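PDB 3HDV: response regulator from Pseudomonas putida, which probably receives a phosphoryl group through its receiver domain in two-component signalling, likely to control transcription. Local coordinates for residues 5-10 with 50-55; 55-60 with 85-90. One frame throughout, in Å; residues are numbered along the deposited sequence.

Contact 1: 5-10 with 50-55; sequences AARPLV and QKRIGL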
ATOM      1  N   ALA B   5      -8.592  18.878  18.848  1.00 51.40           N
ATOM      2  CA  ALA B   5      -7.924  17.570  18.634  1.00 50.82           C
ATOM      3  C   ALA B   5      -6.494  17.721  18.088  1.00 49.81           C
ATOM      4  O   ALA B   5      -6.210  18.596  17.255  1.00 48.48           O
ATOM      5  CB  ALA B   5      -8.766  16.677  17.703  1.00 50.77           C
ATOM      6  N   ALA B   6      -5.587  16.871  18.575  1.00 49.00           N
ATOM      7  CA  ALA B   6      -4.247  16.774  17.991  1.00 47.77           C
ATOM      8  C   ALA B   6      -4.435  16.276  16.569  1.00 46.52           C
ATOM      9  O   ALA B   6      -5.458  15.682  16.246  1.00 45.31           O
ATOM     10  CB  ALA B   6      -3.367  15.805  18.804  1.00 49.04           C
ATOM     11  N   ARG B   7      -3.494  16.570  15.692  1.00 46.04           N
ATOM     12  CA  ARG B   7      -3.642  16.078  14.309  1.00 46.56           C
ATOM     13  C   ARG B   7      -3.777  14.506  14.323  1.00 43.33           C
ATOM     14  O   ARG B   7      -3.085  13.844  15.071  1.00 42.78           O
ATOM     15  CB  ARG B   7      -2.481  16.555  13.439  1.00 46.78           C
ATOM     16  CG  ARG B   7      -2.686  16.244  11.933  1.00 50.41           C
ATOM     17  CD  ARG B   7      -1.709  17.003  11.018  1.00 51.94           C
ATOM     18  NE  ARG B   7      -0.356  16.458  11.096  1.00 61.32           N
ATOM     19  CZ  ARG B   7       0.731  17.172  11.390  1.00 65.86           C
ATOM     20  NH1 ARG B   7       0.626  18.486  11.615  1.00 67.90           N
ATOM     21  NH2 ARG B   7       1.926  16.575  11.439  1.00 66.09           N
ATOM     22  N   PRO B   8      -4.721  13.942  13.553  1.00 41.71           N
ATOM     23  CA  PRO B   8      -4.891  12.476  13.573  1.00 40.51           C
ATOM     24  C   PRO B   8      -3.607  11.738  13.118  1.00 37.63           C
ATOM     25  O   PRO B   8      -2.921  12.203  12.215  1.00 37.50           O
ATOM     26  CB  PRO B   8      -6.038  12.223  12.557  1.00 40.50           C
ATOM     27  CG  PRO B   8      -6.736  13.546  12.404  1.00 41.39           C
ATOM     28  CD  PRO B   8      -5.673  14.599  12.627  1.00 41.80           C
ATOM     29  N   LEU B   9      -3.296  10.640  13.807  1.00 36.00           N
ATOM     30  CA  LEU B   9      -2.280   9.678  13.392  1.00 32.83           C
ATOM     31  C   LEU B   9      -2.824   8.217  13.465  1.00 32.71           C
ATOM     32  O   LEU B   9      -3.330   7.797  14.516  1.00 33.40           O
ATOM     33  CB  LEU B   9      -1.024   9.849  14.254  1.00 33.16           C
ATOM     34  CG  LEU B   9       0.189   8.947  14.023  1.00 32.87           C
ATOM     35  CD1 LEU B   9       0.678   9.210  12.575  1.00 27.83           C
ATOM     36  CD2 LEU B   9       1.251   9.320  15.063  1.00 31.06           C
ATOM     37  N   VAL B  10      -2.692   7.455  12.355  1.00 30.69           N
ATOM     38  CA  VAL B  10      -3.148   6.039  12.271  1.00 29.21           C
ATOM     39  C   VAL B  10      -1.935   5.142  12.338  1.00 27.51           C
ATOM     40  O   VAL B  10      -0.987   5.410  11.654  1.00 27.97           O
ATOM     41  CB  VAL B  10      -3.986   5.771  10.943  1.00 29.01           C
ATOM     42  CG1 VAL B  10      -4.468   4.292  10.830  1.00 24.81           C
ATOM     43  CG2 VAL B  10      -5.239   6.692  10.922  1.00 26.77           C
ATOM     44  N   GLN B  50       4.462   7.058  21.211  1.00 40.68           N
ATOM     45  CA  GLN B  50       3.818   8.037  20.355  1.00 41.14           C
ATOM     46  C   GLN B  50       2.325   8.125  20.667  1.00 42.37           C
ATOM     47  O   GLN B  50       1.481   7.443  20.055  1.00 42.72           O
ATOM     48  CB  GLN B  50       4.116   7.738  18.879  1.00 40.79           C
ATOM     49  CG  GLN B  50       3.355   8.619  17.885  1.00 42.82           C
ATOM     50  CD  GLN B  50       3.689  10.106  18.027  1.00 45.26           C
ATOM     51  OE1 GLN B  50       3.225  10.784  18.968  1.00 47.89           O
ATOM     52  NE2 GLN B  50       4.513  10.614  17.112  1.00 41.97           N
ATOM     53  N   LYS B  51       2.005   9.031  21.598  1.00 42.73           N
ATOM     54  CA  LYS B  51       0.667   9.220  22.154  1.00 41.88           C
ATOM     55  C   LYS B  51      -0.317   9.795  21.176  1.00 40.08           C
ATOM     56  O   LYS B  51      -1.521   9.743  21.411  1.00 39.73           O
ATOM     57  CB  LYS B  51       0.732  10.157  23.400  1.00 44.01           C
ATOM     58  CG  LYS B  51       1.534   9.603  24.583  1.00 46.78           C
ATOM     59  CD  LYS B  51       0.762   8.492  25.302  1.00 54.84           C
ATOM     60  CE  LYS B  51       1.067   7.083  24.758  1.00 54.64           C
ATOM     61  NZ  LYS B  51       1.926   6.291  25.723  1.00 59.08           N
ATOM     62  N   ARG B  52       0.197  10.386  20.107  1.00 37.70           N
ATOM     63  CA  ARG B  52      -0.636  10.938  19.056  1.00 37.30           C
ATOM     64  C   ARG B  52      -1.466   9.880  18.267  1.00 35.93           C
ATOM     65  O   ARG B  52      -2.520  10.203  17.678  1.00 35.66           O
ATOM     66  CB  ARG B  52       0.238  11.745  18.115  1.00 36.43           C
ATOM     67  CG  ARG B  52      -0.485  12.801  17.306  1.00 40.60           C
ATOM     68  CD  ARG B  52       0.528  13.642  16.425  1.00 40.36           C
ATOM     69  NE  ARG B  52      -0.037  13.765  15.089  1.00 46.28           N
ATOM     70  CZ  ARG B  52       0.584  13.523  13.944  1.00 47.72           C
ATOM     71  NH1 ARG B  52       1.887  13.197  13.916  1.00 46.26           N
ATOM     72  NH2 ARG B  52      -0.112  13.649  12.808  1.00 48.91           N
ATOM     73  N   ILE B  53      -1.012   8.629  18.247  1.00 33.80           N
ATOM     74  CA  ILE B  53      -1.788   7.564  17.574  1.00 33.11           C
ATOM     75  C   ILE B  53      -3.219   7.517  18.135  1.00 34.13           C
ATOM     76  O   ILE B  53      -3.426   7.266  19.323  1.00 35.94           O
ATOM     77  CB  ILE B  53      -1.095   6.191  17.678  1.00 32.54           C
ATOM     78  CG1 ILE B  53       0.289   6.264  16.993  1.00 29.82           C
ATOM     79  CG2 ILE B  53      -2.039   5.043  17.160  1.00 28.05           C
ATOM     80  CD1 ILE B  53       1.161   5.060  17.359  1.00 28.76           C
ATOM     81  N   GLY B  54      -4.222   7.777  17.296  1.00 33.97           N
ATOM     82  CA  GLY B  54      -5.615   7.672  17.783  1.00 33.42           C
ATOM     83  C   GLY B  54      -6.385   6.487  17.240  1.00 34.17           C
ATOM     84  O   GLY B  54      -7.541   6.241  17.653  1.00 34.07           O
ATOM     85  N   LEU B  55      -5.755   5.736  16.324  1.00 32.87           N
ATOM     86  CA  LEU B  55      -6.433   4.574  15.716  1.00 32.74           C
ATOM     87  C   LEU B  55      -5.391   3.578  15.239  1.00 30.94           C
ATOM     88  O   LEU B  55      -4.363   3.963  14.729  1.00 29.27           O
ATOM     89  CB  LEU B  55      -7.352   5.019  14.525  1.00 32.38           C
ATOM     90  CG  LEU B  55      -8.030   4.021  13.567  1.00 33.73           C
ATOM     91  CD1 LEU B  55      -9.078   3.182  14.276  1.00 37.38           C
ATOM     92  CD2 LEU B  55      -8.732   4.774  12.479  1.00 36.02           C
TER
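Leu9 O draws the backbone of residues 50-55 to it. Gly54 N donates a hydrogen bond of 2.9 Å to Leu9 O, and this donor lies in the carbonyl plane. Ile53 CA approaches the same Leu9 O at 3.4 Å in a CA-H...O contact. One step further, Val10 and Leu55 pair in parallel, with both side chains on the same face of the sheet.

Arg52 makes a second link. Its CG is anti to the backbone N (chi1 -157°), which sets Arg52 CG 3.6 Å from Arg7 O. Arg52 NE donates a hydrogen bond of 3.0 Å to Arg7 O, which lies near the guanidinium plane; the N-H stands above the carbonyl plane of Arg7. Leu9 CB sits over the centre of one guanidinium face, 4.0 Å from Arg52 CZ. Arg7 NE and Arg52 NH2 come within 3.3 Å, two donors of like charge, with the guanidinium planes 75° apart. Asp33 probably offsets this repulsion, since it forms a salt bridge with Arg52 NH2 and a long, weak ion pair with Arg7. An alanine at Arg52 would probably leave Asp33 without its salt-bridge mate, Arg7 O without the NE bond, and a gap over Leu9 CB.

Leu9 CD2 packs on Gln50 and Ile53. It meets Gln50 CG at 3.6 Å, the two side chains crossing at about a right angle. Leu9 CD2 also touches Ile53 CG1 at 3.7 Å. A type I turn runs from Gln50 to Ile53, and Gln50 OE1 accepts a bond from Arg52 N. The turn carries the chain from helix 40-49 into strand 53-58, beside strand 9-13, in the parallel sheet of the CheY-like receiver fold.

Contact 2: 55-60 with 85-90; sequences LMITDL and IVVSGD
Leu60 and Val86 cross at about a right angle, with Leu60 CG 3.6 Å from Val86 CG1. Leu60 CD1 also lies 3.6 Å from Ser88 OG. Thr58 and Val86 stand side by side and point the same way; their CG2 methyls meet more loosely, and Leu70 and Ile71 of helix 67-75 pack on this side. The other face of the sheet carries Ile57, Ile85 and Val87. There Ile57 and Val87 lie side by side, with their CG2 methyls 3.8 Å apart. At the start of the contact Leu55 crosses Ile85 at a slant, Leu55 CD1 meeting Ile85 CD1 at 3.9 Å, and helix 114-124 covers both.

Strands 53-58 and 83-88 are joined through helix 67-75 in a parallel beta-alpha-beta unit of the receiver domain; segments 55-58 and 85-88 lie 16° from parallel. Backbone bonds alternate from Met56 O to Ile85 N, from Thr58 N to Ile85 O, and from Val87 N to Thr58 O.

Beyond the paired strands Asp59 takes over. Its CG is anti to the backbone N (chi1 -158°), and OD1 reaches the backbone of residues 85-90. Gly89 N donates to Asp59 OD1 at 3.0 Å on the syn side, while Leu60 N donates to the same OD1 at 2.8 Å on the anti side. Arg61 N is a third donor to OD1. Asp59 is the predicted phosphorylation site and carries no phosphate here. Ser88 probably corresponds to the serine or threonine whose hydroxyl meets the phosphoryl group in related receiver domains; here Ser88 OG donates to Gly89 O at 2.8 Å.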
ATOM      1  N   LEU B  55      -5.755   5.736  16.324  1.00 32.87           N
ATOM      2  CA  LEU B  55      -6.433   4.574  15.716  1.00 32.74           C
ATOM      3  C   LEU B  55      -5.391   3.578  15.239  1.00 30.94           C
ATOM      4  O   LEU B  55      -4.363   3.963  14.729  1.00 29.27           O
ATOM      5  CB  LEU B  55      -7.352   5.019  14.525  1.00 32.38           C
ATOM      6  CG  LEU B  55      -8.030   4.021  13.567  1.00 33.73           C
ATOM      7  CD1 LEU B  55      -9.078   3.182  14.276  1.00 37.38           C
ATOM      8  CD2 LEU B  55      -8.732   4.774  12.479  1.00 36.02           C
HETATM    9  N   MSE B  56      -5.683   2.290  15.386  1.00 30.36           N
HETATM   10  CA  MSE B  56      -4.781   1.293  14.832  1.00 30.23           C
HETATM   11  C   MSE B  56      -5.556   0.376  13.870  1.00 27.90           C
HETATM   12  O   MSE B  56      -6.645  -0.091  14.199  1.00 26.82           O
HETATM   13  CB  MSE B  56      -4.218   0.461  15.963  1.00 27.95           C
HETATM   14  CG  MSE B  56      -3.123  -0.470  15.553  1.00 30.36           C
HETATM   15 SE   MSE B  56      -2.610  -1.629  17.062  1.00 39.95          SE
HETATM   16  CE  MSE B  56      -4.129  -2.882  17.100  1.00 27.14           C
ATOM     17  N   ILE B  57      -4.950   0.116  12.726  1.00 26.60           N
ATOM     18  CA  ILE B  57      -5.424  -0.884  11.772  1.00 28.27           C
ATOM     19  C   ILE B  57      -4.479  -2.075  11.829  1.00 27.56           C
ATOM     20  O   ILE B  57      -3.281  -1.904  11.686  1.00 28.95           O
ATOM     21  CB  ILE B  57      -5.465  -0.347  10.314  1.00 27.23           C
ATOM     22  CG1 ILE B  57      -6.451   0.838  10.255  1.00 28.75           C
ATOM     23  CG2 ILE B  57      -5.871  -1.513   9.304  1.00 27.50           C
ATOM     24  CD1 ILE B  57      -6.330   1.616   9.001  1.00 29.58           C
ATOM     25  N   THR B  58      -5.021  -3.266  12.041  1.00 27.19           N
ATOM     26  CA  THR B  58      -4.202  -4.456  12.114  1.00 26.96           C
ATOM     27  C   THR B  58      -4.720  -5.670  11.340  1.00 26.52           C
ATOM     28  O   THR B  58      -5.926  -5.873  11.204  1.00 25.63           O
ATOM     29  CB  THR B  58      -3.908  -4.866  13.601  1.00 27.57           C
ATOM     30  OG1 THR B  58      -2.898  -5.882  13.619  1.00 25.85           O
ATOM     31  CG2 THR B  58      -5.151  -5.429  14.273  1.00 26.51           C
ATOM     32  N   ASP B  59      -3.783  -6.455  10.804  1.00 28.23           N
ATOM     33  CA  ASP B  59      -4.083  -7.840  10.325  1.00 28.87           C
ATOM     34  C   ASP B  59      -4.138  -8.745  11.568  1.00 30.57           C
ATOM     35  O   ASP B  59      -3.659  -8.362  12.667  1.00 30.93           O
ATOM     36  CB  ASP B  59      -3.018  -8.308   9.300  1.00 28.98           C
ATOM     37  CG  ASP B  59      -3.514  -9.458   8.379  1.00 30.19           C
ATOM     38  OD1 ASP B  59      -4.500 -10.181   8.694  1.00 28.95           O
ATOM     39  OD2 ASP B  59      -2.891  -9.671   7.344  1.00 31.20           O
ATOM     40  N   LEU B  60      -4.762  -9.913  11.420  1.00 30.79           N
ATOM     41  CA  LEU B  60      -4.811 -10.940  12.432  1.00 31.64           C
ATOM     42  C   LEU B  60      -3.683 -11.949  12.194  1.00 32.62           C
ATOM     43  O   LEU B  60      -3.107 -12.480  13.122  1.00 32.26           O
ATOM     44  CB  LEU B  60      -6.170 -11.640  12.360  1.00 31.41           C
ATOM     45  CG  LEU B  60      -7.357 -10.794  12.878  1.00 30.87           C
ATOM     46  CD1 LEU B  60      -8.556 -11.721  12.880  1.00 32.70           C
ATOM     47  CD2 LEU B  60      -7.139 -10.161  14.298  1.00 30.35           C
ATOM     48  N   ILE B  85      -9.438  -1.113  14.143  1.00 28.25           N
ATOM     49  CA  ILE B  85     -10.126  -1.666  12.976  1.00 25.80           C
ATOM     50  C   ILE B  85      -9.244  -2.882  12.523  1.00 26.00           C
ATOM     51  O   ILE B  85      -8.037  -2.758  12.321  1.00 24.71           O
ATOM     52  CB  ILE B  85     -10.244  -0.653  11.823  1.00 26.00           C
ATOM     53  CG1 ILE B  85     -11.148   0.523  12.194  1.00 24.80           C
ATOM     54  CG2 ILE B  85     -10.752  -1.393  10.494  1.00 25.03           C
ATOM     55  CD1 ILE B  85     -11.046   1.669  11.228  1.00 28.08           C
ATOM     56  N   VAL B  86      -9.868  -4.046  12.427  1.00 25.72           N
ATOM     57  CA  VAL B  86      -9.201  -5.273  11.945  1.00 24.43           C
ATOM     58  C   VAL B  86      -9.421  -5.357  10.433  1.00 24.89           C
ATOM     59  O   VAL B  86     -10.566  -5.220   9.956  1.00 24.41           O
ATOM     60  CB  VAL B  86      -9.736  -6.488  12.679  1.00 24.95           C
ATOM     61  CG1 VAL B  86      -9.285  -7.835  11.991  1.00 23.67           C
ATOM     62  CG2 VAL B  86      -9.215  -6.426  14.200  1.00 24.45           C
ATOM     63  N   VAL B  87      -8.324  -5.506   9.704  1.00 25.09           N
ATOM     64  CA  VAL B  87      -8.359  -5.880   8.274  1.00 26.45           C
ATOM     65  C   VAL B  87      -7.642  -7.214   8.087  1.00 27.70           C
ATOM     66  O   VAL B  87      -6.412  -7.259   8.045  1.00 27.21           O
ATOM     67  CB  VAL B  87      -7.847  -4.743   7.367  1.00 27.15           C
ATOM     68  CG1 VAL B  87      -7.981  -5.142   5.870  1.00 28.49           C
ATOM     69  CG2 VAL B  87      -8.711  -3.422   7.625  1.00 23.53           C
ATOM     70  N   SER B  88      -8.413  -8.302   7.926  1.00 27.49           N
ATOM     71  CA  SER B  88      -7.845  -9.645   8.050  1.00 29.99           C
ATOM     72  C   SER B  88      -7.691 -10.486   6.787  1.00 31.40           C
ATOM     73  O   SER B  88      -8.609 -10.531   5.925  1.00 29.83           O
ATOM     74  CB  SER B  88      -8.726 -10.430   9.005  1.00 30.84           C
ATOM     75  OG  SER B  88      -8.131 -11.660   9.298  1.00 34.62           O
ATOM     76  N   GLY B  89      -6.550 -11.185   6.710  1.00 32.42           N
ATOM     77  CA  GLY B  89      -6.415 -12.340   5.823  1.00 35.66           C
ATOM     78  C   GLY B  89      -7.262 -13.516   6.302  1.00 36.61           C
ATOM     79  O   GLY B  89      -8.211 -13.326   7.055  1.00 37.36           O
ATOM     80  N   ASP B  90      -6.913 -14.735   5.900  1.00 37.39           N
ATOM     81  CA  ASP B  90      -7.666 -15.949   6.299  1.00 38.39           C
ATOM     82  C   ASP B  90      -7.975 -16.005   7.799  1.00 37.54           C
ATOM     83  O   ASP B  90      -7.068 -15.869   8.654  1.00 37.70           O
ATOM     84  CB  ASP B  90      -6.886 -17.229   5.928  1.00 40.12           C
ATOM     85  CG  ASP B  90      -6.659 -17.386   4.401  1.00 44.48           C
ATOM     86  OD1 ASP B  90      -7.324 -16.688   3.561  1.00 49.30           O
ATOM     87  OD2 ASP B  90      -5.775 -18.211   4.050  1.00 51.55           O
TER

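In the fold
Both contacts use strand 53-58, from its two sides. Contact 1 joins it to strand 9-13, and contact 2 joins it to strand 83-88, so together they span three neighbouring strands of the sheet. Leu55 belongs to both. The contact centres are 18 Å apart, yet they touch where Val10 CG1 meets Ile57 CD1 at 3.7 Å. Contact 1 lies at the N-terminal ends of its strands, where Arg52 CZ is 24.0 Å from Asp59 CG. Contact 2 runs through the buried middle to the C-terminal ends, where Asp59, the predicted phosphoacceptor, is found. Asp59 also bonds by its backbone to Val13 of strand 9-13.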